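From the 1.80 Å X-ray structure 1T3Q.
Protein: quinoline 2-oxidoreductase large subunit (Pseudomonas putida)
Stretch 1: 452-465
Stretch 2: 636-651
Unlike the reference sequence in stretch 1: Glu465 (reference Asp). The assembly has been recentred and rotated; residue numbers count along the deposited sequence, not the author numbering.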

# COMPACT_ATOMS: atom_id res chain seq x y z
N ARG B 452 18.41 -60.11 8.11
CA ARG B 452 18.78 -59.33 6.93
C ARG B 452 19.80 -58.25 7.28
O ARG B 452 20.05 -57.35 6.48
CB ARG B 452 17.55 -58.68 6.31
N GLY B 453 20.38 -58.35 8.48
CA GLY B 453 21.36 -57.37 8.90
C GLY B 453 20.77 -55.99 9.12
O GLY B 453 21.43 -54.98 8.86
N LYS B 454 19.53 -55.96 9.59
CA LYS B 454 18.84 -54.70 9.85
C LYS B 454 18.38 -54.65 11.31
O LYS B 454 17.82 -55.62 11.82
CB LYS B 454 17.62 -54.56 8.94
CG LYS B 454 17.93 -54.62 7.45
CD LYS B 454 18.65 -53.38 6.97
CE LYS B 454 18.75 -53.37 5.45
NZ LYS B 454 19.31 -52.09 4.95
N TYR B 455 18.62 -53.53 11.97
CA TYR B 455 18.21 -53.35 13.36
C TYR B 455 16.93 -52.53 13.38
O TYR B 455 16.94 -51.34 13.08
CB TYR B 455 19.31 -52.61 14.13
CG TYR B 455 20.64 -53.33 14.17
CD1 TYR B 455 21.84 -52.61 14.21
CD2 TYR B 455 20.71 -54.72 14.18
CE1 TYR B 455 23.07 -53.27 14.27
CE2 TYR B 455 21.93 -55.39 14.24
CZ TYR B 455 23.11 -54.65 14.29
OH TYR B 455 24.32 -55.31 14.36
N LEU B 456 15.81 -53.16 13.73
CA LEU B 456 14.54 -52.47 13.77
C LEU B 456 14.23 -52.08 15.21
O LEU B 456 14.47 -52.86 16.13
CB LEU B 456 13.44 -53.38 13.21
CG LEU B 456 12.23 -52.70 12.56
CD1 LEU B 456 12.69 -51.95 11.30
CD2 LEU B 456 11.20 -53.75 12.19
N GLY B 457 13.70 -50.88 15.40
CA GLY B 457 13.38 -50.42 16.74
C GLY B 457 12.10 -49.62 16.83
O GLY B 457 11.77 -48.86 15.92
N LEU B 458 11.38 -49.80 17.93
CA LEU B 458 10.14 -49.08 18.17
C LEU B 458 10.38 -48.08 19.28
O LEU B 458 10.96 -48.42 20.31
CB LEU B 458 9.04 -50.05 18.61
CG LEU B 458 7.74 -49.40 19.11
CD1 LEU B 458 7.05 -48.68 17.96
CD2 LEU B 458 6.82 -50.47 19.69
N GLY B 459 9.95 -46.84 19.07
CA GLY B 459 10.13 -45.82 20.08
C GLY B 459 8.79 -45.22 20.46
O GLY B 459 7.96 -44.95 19.58
N VAL B 460 8.57 -45.00 21.75
CA VAL B 460 7.31 -44.44 22.22
C VAL B 460 7.51 -43.14 22.98
O VAL B 460 8.47 -42.98 23.73
CB VAL B 460 6.57 -45.44 23.15
CG1 VAL B 460 5.30 -44.81 23.70
CG2 VAL B 460 6.24 -46.70 22.37
N SER B 461 6.60 -42.20 22.76
CA SER B 461 6.64 -40.91 23.43
C SER B 461 5.22 -40.43 23.72
O SER B 461 4.42 -40.27 22.80
CB SER B 461 7.36 -39.87 22.58
OG SER B 461 7.29 -38.60 23.18
N VAL B 462 4.92 -40.23 25.00
CA VAL B 462 3.61 -39.74 25.41
C VAL B 462 3.83 -38.37 26.03
O VAL B 462 4.76 -38.18 26.82
CB VAL B 462 2.97 -40.69 26.45
CG1 VAL B 462 1.63 -40.14 26.91
CG2 VAL B 462 2.79 -42.08 25.83
N PHE B 463 2.99 -37.40 25.67
CA PHE B 463 3.17 -36.05 26.17
C PHE B 463 1.89 -35.30 26.50
O PHE B 463 0.78 -35.73 26.20
CB PHE B 463 3.91 -35.20 25.11
CG PHE B 463 3.03 -34.80 23.95
CD1 PHE B 463 2.73 -35.70 22.94
CD2 PHE B 463 2.41 -33.55 23.93
CE1 PHE B 463 1.83 -35.37 21.92
CE2 PHE B 463 1.51 -33.21 22.92
CZ PHE B 463 1.22 -34.13 21.92
N ASN B 464 2.09 -34.15 27.14
CA ASN B 464 1.02 -33.21 27.45
C ASN B 464 1.74 -31.92 27.06
O ASN B 464 2.96 -31.92 26.93
CB ASN B 464 0.57 -33.29 28.92
CG ASN B 464 1.50 -32.57 29.88
OD1 ASN B 464 2.66 -32.31 29.58
ND2 ASN B 464 0.98 -32.28 31.07
N GLU B 465 1.00 -30.84 26.84
CA GLU B 465 1.62 -29.60 26.40
C GLU B 465 0.81 -28.37 26.81
O GLU B 465 -0.42 -28.39 26.73
CB GLU B 465 1.73 -29.66 24.86
CG GLU B 465 1.99 -28.34 24.15
CD GLU B 465 1.78 -28.44 22.63
OE1 GLU B 465 2.11 -27.48 21.92
OE2 GLU B 465 1.27 -29.48 22.16
N VAL B 636 -4.11 -24.50 29.63
CA VAL B 636 -4.96 -25.22 28.68
C VAL B 636 -4.01 -26.29 28.13
O VAL B 636 -3.29 -26.07 27.16
CB VAL B 636 -5.46 -24.31 27.54
CG1 VAL B 636 -6.27 -25.13 26.52
CG2 VAL B 636 -6.33 -23.20 28.12
N LEU B 637 -4.02 -27.46 28.78
CA LEU B 637 -3.15 -28.56 28.41
C LEU B 637 -3.67 -29.50 27.33
O LEU B 637 -4.74 -30.08 27.49
CB LEU B 637 -2.83 -29.39 29.65
CG LEU B 637 -2.30 -28.64 30.87
CD1 LEU B 637 -2.06 -29.61 32.01
CD2 LEU B 637 -1.02 -27.90 30.50
N ALA B 638 -2.91 -29.64 26.25
CA ALA B 638 -3.28 -30.56 25.18
C ALA B 638 -2.42 -31.79 25.44
O ALA B 638 -1.52 -31.75 26.27
CB ALA B 638 -2.95 -29.96 23.82
N ASN B 639 -2.69 -32.89 24.75
CA ASN B 639 -1.89 -34.09 24.97
C ASN B 639 -1.93 -35.02 23.77
O ASN B 639 -2.71 -34.82 22.84
CB ASN B 639 -2.38 -34.84 26.22
CG ASN B 639 -3.73 -35.50 26.01
OD1 ASN B 639 -3.82 -36.66 25.59
ND2 ASN B 639 -4.80 -34.76 26.28
N GLY B 640 -1.07 -36.02 23.78
CA GLY B 640 -1.03 -36.97 22.69
C GLY B 640 0.13 -37.92 22.84
O GLY B 640 0.73 -38.03 23.91
N GLY B 641 0.44 -38.62 21.76
CA GLY B 641 1.53 -39.57 21.79
C GLY B 641 2.03 -39.83 20.39
O GLY B 641 1.33 -39.59 19.41
N HIS B 642 3.27 -40.32 20.30
CA HIS B 642 3.87 -40.64 19.02
C HIS B 642 4.66 -41.92 19.17
O HIS B 642 5.20 -42.21 20.24
CB HIS B 642 4.84 -39.54 18.56
CG HIS B 642 4.20 -38.20 18.40
ND1 HIS B 642 4.07 -37.30 19.43
CD2 HIS B 642 3.63 -37.61 17.32
CE1 HIS B 642 3.44 -36.22 19.00
NE2 HIS B 642 3.16 -36.39 17.72
N ALA B 643 4.72 -42.69 18.09
CA ALA B 643 5.48 -43.93 18.06
C ALA B 643 6.17 -43.95 16.71
O ALA B 643 5.56 -43.66 15.68
CB ALA B 643 4.56 -45.14 18.21
N ALA B 644 7.46 -44.27 16.72
CA ALA B 644 8.23 -44.31 15.50
C ALA B 644 8.93 -45.65 15.38
O ALA B 644 9.34 -46.25 16.38
CB ALA B 644 9.26 -43.18 15.48
N ILE B 645 9.06 -46.12 14.15
CA ILE B 645 9.76 -47.36 13.88
C ILE B 645 10.91 -46.98 12.97
O ILE B 645 10.71 -46.34 11.94
CB ILE B 645 8.86 -48.40 13.17
CG1 ILE B 645 7.77 -48.88 14.14
CG2 ILE B 645 9.71 -49.57 12.70
CD1 ILE B 645 6.82 -49.91 13.54
N VAL B 646 12.13 -47.34 13.37
CA VAL B 646 13.31 -47.02 12.59
C VAL B 646 14.04 -48.30 12.23
O VAL B 646 13.98 -49.29 12.95
CB VAL B 646 14.30 -46.11 13.37
CG1 VAL B 646 13.61 -44.82 13.78
CG2 VAL B 646 14.86 -46.84 14.57
N GLU B 647 14.72 -48.26 11.09
CA GLU B 647 15.50 -49.40 10.63
C GLU B 647 16.93 -48.93 10.43
O GLU B 647 17.17 -47.96 9.71
CB GLU B 647 14.95 -49.93 9.30
CG GLU B 647 15.85 -50.98 8.65
CD GLU B 647 15.42 -51.32 7.24
OE1 GLU B 647 14.43 -52.07 7.08
OE2 GLU B 647 16.08 -50.84 6.29
N ILE B 648 17.86 -49.61 11.08
CA ILE B 648 19.27 -49.27 10.98
C ILE B 648 20.03 -50.40 10.28
O ILE B 648 19.90 -51.55 10.66
CB ILE B 648 19.90 -49.06 12.37
CG1 ILE B 648 19.17 -47.94 13.11
CG2 ILE B 648 21.38 -48.75 12.24
CD1 ILE B 648 19.60 -47.79 14.56
N ASP B 649 20.80 -50.06 9.25
CA ASP B 649 21.58 -51.05 8.52
C ASP B 649 22.80 -51.40 9.36
O ASP B 649 23.58 -50.52 9.71
CB ASP B 649 22.03 -50.49 7.17
CG ASP B 649 22.67 -51.54 6.29
OD1 ASP B 649 21.93 -52.32 5.66
OD2 ASP B 649 23.91 -51.59 6.23
N ALA B 650 22.97 -52.68 9.69
CA ALA B 650 24.10 -53.11 10.51
C ALA B 650 25.48 -52.86 9.90
O ALA B 650 26.47 -52.75 10.62
CB ALA B 650 23.95 -54.58 10.87
N SER B 651 25.55 -52.78 8.57
CA SER B 651 26.83 -52.57 7.90
C SER B 651 27.15 -51.12 7.54
O SER B 651 28.31 -50.71 7.60
CB SER B 651 26.90 -53.43 6.64
OG SER B 651 26.93 -54.80 6.96
O HOH W 1 23.03 -54.92 6.51

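Two neighbouring strands, 454-465 and a partner ending at Asp649, run antiparallel, their N-to-C directions 163° apart; the two stretches that contain them bury 1248 Å² between them. Paired backbone hydrogen bonds form the ladder, for example Tyr455 N to Ile648 O at 2.7 Å and Ile648 N to Tyr455 O at 2.8 Å. The pattern repeats at every second residue down to Glu465 and Ala638, and one further bond, Ala650 N to Gly453 O at 2.9 Å, closes the open end just beyond the strands.

Lys454 takes chi1 and chi2 both m and then extends through t, t. This fold brings its ammonium back to the partner strand, where NZ hydrogen-bonds Asp649 OD1 at 2.7 Å in a salt bridge; a longer salt bridge joins NZ to Glu647 OE2 at 3.7 Å. Asp649 (chi1 t) and Glu647 (t, t, chi3 -77°) also bring their ends nearer the other strand, so the lysine charge meets two carboxylates on the same face. A water bridges this corner, donating to Gly453 O at 2.8 Å and to Asp649 OD1 at 2.9 Å. Gly453 itself has positive phi (68°), a conformation that favours glycine.

On the opposite face Tyr455, chi1 m, lays its ring beside Ala650. The methyl sits over one ring face, with Ala650 CB 3.5 Å from Tyr455 CZ and 4.0 Å from the ring centroid, a CH-pi contact.

Leu456 and Leu458 share the t, p rotamer, which brings their ends nearer the partner strand. Leu456 CD1 comes within 3.6 Å of Glu647 CB, packing on the aliphatic part of that side chain, while Leu456 CG lies 4.0 Å from Ile645 CG2. Leu458 CD1 reaches Ile645 CG1 at 3.9 Å. Ile645, in m, t, therefore meets both leucines.

Phe463 adopts chi1 p, and its ring leans across the partner backbone, with Gly640 N and Asn639 C over one face. Gly640 leaves the necessary room: an ideal CB there would lie 3.0 Å from Phe463 CE1, a clash. The ring also approaches His642 (chi1 m), with Phe463 CE1 3.4 Å from His642 CE1. The two planes are near parallel, at 19°, but slid apart, their centroids separated by 5.5 Å, so the rings barely overlap.

At the far end Asn464 and Asn639 both have chi1 p, and their CA atoms come to 3.9 Å, the closest pairing in the register. Glu465, which differs from the reference sequence, extends t, t, and its OE1 is hydrogen-bonded elsewhere in the structure.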